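Local structure of diketoreductase (Acinetobacter baylyi, 4E12) at residues L142-H147 against S175-V180; I182-K185 against Y191-N194; D202-L207 against E216-T221. The protein reduces dicarbonyl compounds with NADH and probably, like 3-hydroxyacyl-CoA dehydrogenases, interconverts 3-oxoacyl-CoA and (3S)-3-hydroxyacyl-CoA in fatty acid beta-oxidation. All coordinates share one frame; numbering follows the deposited sequence.

Contact 1. Residues L142-H147 against S175-V180; sequences LHFANH and SAIGMV. With SO4 (sulfate ion), chain J.
Phe144 places CG beside its own backbone N (chi1 -63°), which brings the ring end up to Ile177 and Met179; Met179 is itself bent at chi2 and chi3. Its methyl, CE, lies 3.9 Å from Phe144 CD2 and approaches the ring obliquely, while SD stands 5.4 Å from the Phe144 ring centroid and 77° off the normal, an edge-on Met-aromatic contact. Ile177 uses the end of its longer branch: CD1 is 3.9 Å from Phe144 CE2, close to the ring plane. Both side chains run at about a right angle to that of Phe144. The turn presenting them is a Schellman motif, with Gly178 at positive phi as C-prime and its N 2.8 Å from Ser175 O. At the far end of segment 142-147, away from this packing, a sulfate, probably from the crystallisation liquor, meets the edge of His147: NE2 points almost straight at O3 (3.3 Å, 172°), and Asn146 ND2 adds weak bonds. Within the Rossmann-type NAD-binding domain, the turn between helix 164-176 and strand 180-183 thus packs against Phe144, at the end of strand 139-144, beside Ile19 and Thr23 of helix 14-25 and Ala154 of strand 153-158.

Contact 2. Residues I182-K185 against Y191-N194; sequences IELK and YVLN
The passage from the NAD-binding domain into the helical C-terminal domain is where this contact lies: strand 180-183, at an outer position of the sheet within this chain, and the residues that follow it pack on the residues leading into helix 193-209. Leu184 and Val192 carry it. The two side chains overlap along their lengths, pointing opposite ways, and a single methyl of Val192, CG2, does the touching, 3.7 Å from Leu184 CG and 3.8 Å from Leu184 CD1. That methyl sits beside the Val192 backbone N because the other one, CG1, takes the position anti to it (chi1 175°). The same methyl also meets Ile182, whose CG2 lies 4.2 Å from Val192 CG2, the two side chains crossing at about a right angle. The second leucine methyl turns to the neighbouring residue: Leu184 CD2 lies against the backbone of Tyr191, 3.7 Å from Tyr191 CA and 3.9 Å from Tyr191 C, with Tyr191 CB at 4.1 Å. All four touching residues are buried, and no hydrogen bond crosses between the segments. Polar fixing comes from outside them. Tyr191 OH bonds to Ser121 O, and the Glu155 carboxylate accepts through OE2 from both Val192 N and Leu193 N. The tyrosine ring also stacks on His143, predicted to be important for catalysis, and Glu155 OE1 bonds to His143 ND1, so one carboxylate links the histidine to the backbone N-H groups of Val192 and Leu193, leading into helix 193-209. Such a connection between a Rossmann-type NAD-binding domain and an all-helical domain, beside the histidine–glutamate pair, fits the 3-hydroxyacyl-CoA dehydrogenase fold.

Contact 3. Residues D202-L207 against E216-T221; sequences DAAAEL and ETIDKT
Ile218, on helix 215-226 of the C-terminal domain, points its side chain at helix 193-209 and sets its two branches against Ala204 and Leu207, which lie three positions apart and face it along one side of that helix. The longer branch, with CG1 beside the Ile218 backbone N (chi1 -60°), ends in CD1, 3.7 Å from Leu207 CB and 3.9 Å from Ala204 O. The short branch turns to different atoms: Ile218 CG2 is 4.0 Å from Ala204 CB and 4.2 Å from Leu207 CD1. The leucine and isoleucine side chains meet at a slant, Ile218 CD1 at the base of Leu207 and Ile218 CG2 near its end. The small side chain of Ala204 goes with a close backbone approach here, its CA lying 6.8 Å from that of Ile218. Phe233 of helix 232-239 also touches Ala204 and Ile218, extending the apolar surface.

Thr217, Asp219 and Thr221 spend their polar groups away from this interface. Thr221 OG1 donates to Thr217 O at 2.8 Å, with a C=O...donor angle of 150°, while Thr221 N comes to Thr217 O from the other side of the carbonyl plane; the carbonyl is thus gripped twice. Thr217 OG1 bonds to Asp214, and Asp219 to Phe233 N and Tyr281 OH. Across the segments there is neither hydrogen bond nor salt bridge, which implies that these helices meet here through apolar packing alone, without directional bonds.

In the fold
His143, predicted to be important for activity, lies in segment 142-147 and meets contact 2, its CG 3.5 Å from Tyr191 CE2. The centres of contacts 1 and 2 are about 12 Å apart, and both reach the same sheet. The side chain of Phe144 in contact 1 is about 4 Å from that of Asn120, which contacts NAD(+) where the cofactor is bound, though it is absent from this chain. Contact 3 belongs to the helical domain, its centre about 30 Å from that of contact 1 and about 25 Å from that of contact 2, although helix 193-209 serves contacts 2 and 3. In the dimer, Thr221 of the second subunit packs on Ile182 and Val192, so contact 3 of one subunit abuts contact 2 of the other.

Contact 1. Residues L142-H147 against S175-V180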
loop_
_atom_site.group_PDB
_atom_site.type_symbol
_atom_site.label_atom_id
_atom_site.label_comp_id
_atom_site.label_asym_id
_atom_site.label_seq_id
_atom_site.Cartn_x
_atom_site.Cartn_y
_atom_site.Cartn_z
ATOM N N LEU A 142 -10.316 -18.954 10.465
ATOM C CA LEU A 142 -8.948 -19.229 10.060
ATOM C C LEU A 142 -8.911 -18.982 8.561
ATOM O O LEU A 142 -9.402 -19.796 7.773
ATOM C CB LEU A 142 -8.586 -20.687 10.368
ATOM C CG LEU A 142 -7.122 -21.070 10.131
ATOM C CD1 LEU A 142 -6.255 -20.262 11.101
ATOM C CD2 LEU A 142 -6.922 -22.562 10.342
ATOM N N HIS A 143 -8.327 -17.854 8.181
ATOM C CA HIS A 143 -8.457 -17.320 6.840
ATOM C C HIS A 143 -7.127 -17.406 6.120
ATOM O O HIS A 143 -6.119 -16.859 6.575
ATOM C CB HIS A 143 -8.936 -15.873 6.916
ATOM C CG HIS A 143 -9.220 -15.252 5.579
ATOM N ND1 HIS A 143 -8.517 -14.167 5.105
ATOM C CD2 HIS A 143 -10.123 -15.567 4.620
ATOM C CE1 HIS A 143 -8.976 -13.837 3.908
ATOM N NE2 HIS A 143 -9.950 -14.672 3.592
ATOM N N PHE A 144 -7.149 -18.116 5.004
ATOM C CA PHE A 144 -5.983 -18.351 4.152
ATOM C C PHE A 144 -6.012 -17.440 2.922
ATOM O O PHE A 144 -7.030 -16.816 2.614
ATOM C CB PHE A 144 -6.009 -19.801 3.670
ATOM C CG PHE A 144 -5.893 -20.803 4.773
ATOM C CD1 PHE A 144 -6.995 -21.121 5.563
ATOM C CD2 PHE A 144 -4.680 -21.434 5.028
ATOM C CE1 PHE A 144 -6.882 -22.058 6.594
ATOM C CE2 PHE A 144 -4.564 -22.362 6.044
ATOM C CZ PHE A 144 -5.662 -22.675 6.829
ATOM N N ALA A 145 -4.899 -17.403 2.193
ATOM C CA ALA A 145 -4.803 -16.617 0.972
ATOM C C ALA A 145 -4.533 -17.551 -0.201
ATOM O O ALA A 145 -3.819 -18.543 -0.044
ATOM C CB ALA A 145 -3.663 -15.617 1.099
ATOM N N ASN A 146 -5.068 -17.237 -1.376
ATOM C CA ASN A 146 -4.882 -18.116 -2.538
ATOM C C ASN A 146 -3.372 -18.394 -2.742
ATOM O O ASN A 146 -2.536 -17.494 -2.599
ATOM C CB ASN A 146 -5.496 -17.474 -3.783
ATOM C CG ASN A 146 -5.648 -18.454 -4.930
ATOM O OD1 ASN A 146 -5.619 -19.672 -4.735
ATOM N ND2 ASN A 146 -5.799 -17.926 -6.138
ATOM N N HIS A 147 -3.038 -19.644 -3.070
ATOM C CA HIS A 147 -1.650 -20.109 -3.145
ATOM C C HIS A 147 -1.012 -20.157 -1.762
ATOM O O HIS A 147 0.005 -19.505 -1.508
ATOM C CB HIS A 147 -0.829 -19.256 -4.115
ATOM C CG HIS A 147 -1.292 -19.356 -5.536
ATOM N ND1 HIS A 147 -0.462 -19.121 -6.610
ATOM C CD2 HIS A 147 -2.502 -19.673 -6.058
ATOM C CE1 HIS A 147 -1.140 -19.283 -7.731
ATOM N NE2 HIS A 147 -2.380 -19.620 -7.424
ATOM N N SER A 175 0.779 -22.628 12.648
ATOM C CA SER A 175 2.230 -22.695 12.542
ATOM C C SER A 175 2.701 -24.099 12.121
ATOM O O SER A 175 3.583 -24.228 11.264
ATOM C CB SER A 175 2.862 -22.314 13.869
ATOM O OG SER A 175 2.574 -20.969 14.191
ATOM N N ALA A 176 2.085 -25.124 12.709
ATOM C CA ALA A 176 2.377 -26.539 12.438
ATOM C C ALA A 176 2.146 -26.903 10.987
ATOM O O ALA A 176 2.786 -27.819 10.465
ATOM C CB ALA A 176 1.532 -27.434 13.319
ATOM N N ILE A 177 1.219 -26.213 10.321
ATOM C CA ILE A 177 1.046 -26.474 8.900
ATOM C C ILE A 177 1.817 -25.465 8.057
ATOM O O ILE A 177 1.564 -25.296 6.859
ATOM C CB ILE A 177 -0.430 -26.556 8.439
ATOM C CG1 ILE A 177 -1.160 -25.249 8.763
ATOM C CG2 ILE A 177 -1.115 -27.765 9.079
ATOM C CD1 ILE A 177 -2.417 -25.045 7.940
ATOM N N GLY A 178 2.772 -24.793 8.680
ATOM C CA GLY A 178 3.666 -23.968 7.890
ATOM C C GLY A 178 3.149 -22.583 7.544
ATOM O O GLY A 178 3.670 -21.948 6.633
ATOM N N MET A 179 2.149 -22.090 8.260
ATOM C CA MET A 179 1.623 -20.760 7.969
ATOM C C MET A 179 2.224 -19.766 8.947
ATOM O O MET A 179 2.705 -20.159 10.009
ATOM C CB MET A 179 0.105 -20.737 8.156
ATOM C CG MET A 179 -0.637 -21.816 7.393
ATOM S SD MET A 179 -0.369 -21.790 5.617
ATOM C CE MET A 179 -1.012 -20.207 5.204
ATOM N N VAL A 180 2.191 -18.484 8.593
ATOM C CA VAL A 180 2.516 -17.433 9.545
ATOM C C VAL A 180 1.197 -16.985 10.147
ATOM O O VAL A 180 0.368 -16.411 9.442
ATOM C CB VAL A 180 3.145 -16.230 8.841
ATOM C CG1 VAL A 180 3.343 -15.086 9.831
ATOM C CG2 VAL A 180 4.473 -16.631 8.214
HETATM S S SO4 J . -5.779 -20.533 -9.004
HETATM O O1 SO4 J . -5.313 -20.920 -7.657
HETATM O O2 SO4 J . -6.370 -21.718 -9.666
HETATM O O3 SO4 J . -4.628 -20.033 -9.787
HETATM O O4 SO4 J . -6.801 -19.468 -8.890
#

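Contact 2. Residues I182-K185 against Y191-N194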
loop_
_atom_site.group_PDB
_atom_site.type_symbol
_atom_site.label_atom_id
_atom_site.label_comp_id
_atom_site.label_asym_id
_atom_site.label_seq_id
_atom_site.Cartn_x
_atom_site.Cartn_y
_atom_site.Cartn_z
ATOM N N ILE A 182 -1.440 -14.777 11.703
ATOM C CA ILE A 182 -1.669 -13.354 11.832
ATOM C C ILE A 182 -2.769 -13.257 12.851
ATOM O O ILE A 182 -3.915 -13.630 12.571
ATOM C CB ILE A 182 -2.116 -12.758 10.486
ATOM C CG1 ILE A 182 -1.010 -12.953 9.444
ATOM C CG2 ILE A 182 -2.523 -11.289 10.639
ATOM C CD1 ILE A 182 0.292 -12.344 9.840
ATOM N N GLU A 183 -2.426 -12.798 14.055
ATOM C CA GLU A 183 -3.370 -12.867 15.166
ATOM C C GLU A 183 -4.206 -11.597 15.330
ATOM O O GLU A 183 -3.687 -10.543 15.714
ATOM C CB GLU A 183 -2.636 -13.244 16.465
ATOM C CG GLU A 183 -1.944 -14.609 16.400
ATOM C CD GLU A 183 -1.174 -14.981 17.671
ATOM O OE1 GLU A 183 -1.732 -14.866 18.781
ATOM O OE2 GLU A 183 -0.002 -15.388 17.559
ATOM N N LEU A 184 -5.499 -11.687 15.011
ATOM C CA LEU A 184 -6.398 -10.579 15.265
ATOM C C LEU A 184 -7.018 -10.726 16.638
ATOM O O LEU A 184 -7.243 -11.847 17.102
ATOM C CB LEU A 184 -7.486 -10.447 14.204
ATOM C CG LEU A 184 -7.082 -10.043 12.788
ATOM C CD1 LEU A 184 -6.366 -11.175 12.064
ATOM C CD2 LEU A 184 -8.353 -9.673 12.049
ATOM N N LYS A 185 -7.286 -9.586 17.276
ATOM C CA LYS A 185 -7.710 -9.547 18.671
ATOM C C LYS A 185 -9.213 -9.299 18.792
ATOM O O LYS A 185 -9.817 -9.562 19.835
ATOM C CB LYS A 185 -6.899 -8.483 19.434
ATOM C CG LYS A 185 -5.405 -8.807 19.478
ATOM C CD LYS A 185 -4.550 -7.664 20.006
ATOM C CE LYS A 185 -3.071 -8.062 19.994
ATOM N NZ LYS A 185 -2.168 -6.968 20.453
ATOM N N TYR A 191 -10.525 -8.876 7.711
ATOM C CA TYR A 191 -9.358 -9.236 8.524
ATOM C C TYR A 191 -8.340 -8.088 8.465
ATOM O O TYR A 191 -8.724 -6.910 8.503
ATOM C CB TYR A 191 -8.740 -10.566 8.016
ATOM C CG TYR A 191 -9.738 -11.719 7.986
ATOM C CD1 TYR A 191 -9.830 -12.613 9.046
ATOM C CD2 TYR A 191 -10.587 -11.907 6.899
ATOM C CE1 TYR A 191 -10.753 -13.683 9.029
ATOM C CE2 TYR A 191 -11.516 -12.968 6.873
ATOM C CZ TYR A 191 -11.588 -13.848 7.942
ATOM O OH TYR A 191 -12.493 -14.896 7.926
ATOM N N VAL A 192 -7.061 -8.432 8.339
ATOM C CA VAL A 192 -5.984 -7.453 8.225
ATOM C C VAL A 192 -5.599 -7.166 6.770
ATOM O O VAL A 192 -5.643 -6.017 6.326
ATOM C CB VAL A 192 -4.716 -7.881 9.016
ATOM C CG1 VAL A 192 -3.584 -6.899 8.760
ATOM C CG2 VAL A 192 -5.018 -7.926 10.518
ATOM N N LEU A 193 -5.214 -8.195 6.019
ATOM C CA LEU A 193 -4.677 -7.944 4.675
ATOM C C LEU A 193 -5.633 -7.186 3.749
ATOM O O LEU A 193 -5.252 -6.183 3.137
ATOM C CB LEU A 193 -4.245 -9.247 4.010
ATOM C CG LEU A 193 -3.730 -9.054 2.588
ATOM C CD1 LEU A 193 -2.557 -8.068 2.533
ATOM C CD2 LEU A 193 -3.356 -10.405 2.023
ATOM N N ASN A 194 -6.854 -7.689 3.608
ATOM C CA ASN A 194 -7.838 -7.038 2.757
ATOM C C ASN A 194 -8.163 -5.645 3.279
ATOM O O ASN A 194 -8.434 -4.726 2.500
ATOM C CB ASN A 194 -9.095 -7.892 2.650
ATOM C CG ASN A 194 -8.826 -9.225 1.973
ATOM O OD1 ASN A 194 -7.898 -9.347 1.168
ATOM N ND2 ASN A 194 -9.629 -10.236 2.301
#

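Contact 3. Residues D202-L207 against E216-T221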
loop_
_atom_site.group_PDB
_atom_site.type_symbol
_atom_site.label_atom_id
_atom_site.label_comp_id
_atom_site.label_asym_id
_atom_site.label_seq_id
_atom_site.Cartn_x
_atom_site.Cartn_y
_atom_site.Cartn_z
ATOM N N ASP A 202 -8.462 0.884 -4.150
ATOM C CA ASP A 202 -9.523 1.879 -4.377
ATOM C C ASP A 202 -8.943 3.241 -4.713
ATOM O O ASP A 202 -9.484 3.963 -5.556
ATOM C CB ASP A 202 -10.426 2.040 -3.151
ATOM C CG ASP A 202 -11.340 0.859 -2.934
ATOM O OD1 ASP A 202 -11.384 -0.038 -3.805
ATOM O OD2 ASP A 202 -12.021 0.833 -1.892
ATOM N N ALA A 203 -7.859 3.613 -4.034
ATOM C CA ALA A 203 -7.217 4.897 -4.312
ATOM C C ALA A 203 -6.623 4.926 -5.720
ATOM O O ALA A 203 -6.743 5.921 -6.433
ATOM C CB ALA A 203 -6.122 5.179 -3.292
ATOM N N ALA A 204 -5.945 3.862 -6.118
ATOM C CA ALA A 204 -5.359 3.812 -7.462
ATOM C C ALA A 204 -6.461 3.878 -8.537
ATOM O O ALA A 204 -6.334 4.566 -9.560
ATOM C CB ALA A 204 -4.543 2.527 -7.622
ATOM N N ALA A 205 -7.529 3.129 -8.308
ATOM C CA ALA A 205 -8.609 3.056 -9.277
ATOM C C ALA A 205 -9.261 4.428 -9.478
ATOM O O ALA A 205 -9.558 4.815 -10.612
ATOM C CB ALA A 205 -9.634 2.018 -8.859
ATOM N N GLU A 206 -9.476 5.155 -8.387
ATOM C CA GLU A 206 -9.997 6.523 -8.469
ATOM C C GLU A 206 -9.088 7.427 -9.301
ATOM O O GLU A 206 -9.565 8.181 -10.153
ATOM C CB GLU A 206 -10.175 7.118 -7.068
ATOM C CG GLU A 206 -10.658 8.569 -7.055
ATOM C CD GLU A 206 -9.568 9.590 -7.400
ATOM O OE1 GLU A 206 -9.896 10.657 -7.956
ATOM O OE2 GLU A 206 -8.383 9.342 -7.100
ATOM N N LEU A 207 -7.784 7.373 -9.061
ATOM C CA LEU A 207 -6.848 8.148 -9.883
ATOM C C LEU A 207 -6.978 7.769 -11.353
ATOM O O LEU A 207 -6.868 8.624 -12.234
ATOM C CB LEU A 207 -5.400 7.886 -9.473
ATOM C CG LEU A 207 -4.955 8.258 -8.062
ATOM C CD1 LEU A 207 -3.505 7.789 -7.869
ATOM C CD2 LEU A 207 -5.079 9.774 -7.911
ATOM N N GLU A 216 0.602 2.906 -15.608
ATOM C CA GLU A 216 2.050 2.840 -15.520
ATOM C C GLU A 216 2.576 3.918 -14.579
ATOM O O GLU A 216 3.474 3.675 -13.775
ATOM C CB GLU A 216 2.681 2.985 -16.920
ATOM C CG GLU A 216 2.319 1.863 -17.902
ATOM C CD GLU A 216 0.874 1.909 -18.427
ATOM O OE1 GLU A 216 0.141 2.890 -18.158
ATOM O OE2 GLU A 216 0.470 0.943 -19.117
ATOM N N THR A 217 2.013 5.119 -14.673
ATOM C CA THR A 217 2.476 6.208 -13.844
ATOM C C THR A 217 2.123 5.970 -12.372
ATOM O O THR A 217 2.918 6.238 -11.467
ATOM C CB THR A 217 1.845 7.516 -14.319
ATOM O OG1 THR A 217 2.263 7.757 -15.658
ATOM C CG2 THR A 217 2.283 8.673 -13.460
ATOM N N ILE A 218 0.928 5.464 -12.135
ATOM C CA ILE A 218 0.471 5.215 -10.767
ATOM C C ILE A 218 1.349 4.124 -10.149
ATOM O O ILE A 218 1.828 4.259 -9.015
ATOM C CB ILE A 218 -1.030 4.842 -10.784
ATOM C CG1 ILE A 218 -1.824 6.015 -11.386
ATOM C CG2 ILE A 218 -1.515 4.464 -9.403
ATOM C CD1 ILE A 218 -3.289 5.747 -11.614
ATOM N N ASP A 219 1.594 3.058 -10.910
ATOM C CA ASP A 219 2.419 1.970 -10.406
ATOM C C ASP A 219 3.859 2.390 -10.125
ATOM O O ASP A 219 4.388 2.045 -9.067
ATOM C CB ASP A 219 2.397 0.753 -11.329
ATOM C CG ASP A 219 1.094 -0.028 -11.245
ATOM O OD1 ASP A 219 0.216 0.331 -10.430
ATOM O OD2 ASP A 219 0.951 -1.021 -11.985
ATOM N N LYS A 220 4.505 3.112 -11.049
ATOM C CA LYS A 220 5.898 3.492 -10.802
ATOM C C LYS A 220 5.990 4.425 -9.581
ATOM O O LYS A 220 6.930 4.349 -8.780
ATOM C CB LYS A 220 6.600 4.073 -12.049
ATOM C CG LYS A 220 6.136 5.427 -12.533
ATOM C CD LYS A 220 6.944 5.856 -13.775
ATOM C CE LYS A 220 6.433 7.174 -14.352
ATOM N NZ LYS A 220 7.171 7.571 -15.579
ATOM N N THR A 221 4.983 5.270 -9.404
ATOM C CA THR A 221 4.953 6.116 -8.229
ATOM C C THR A 221 4.973 5.276 -6.962
ATOM O O THR A 221 5.709 5.585 -6.024
ATOM C CB THR A 221 3.713 7.005 -8.192
ATOM O OG1 THR A 221 3.681 7.839 -9.356
ATOM C CG2 THR A 221 3.739 7.869 -6.947
#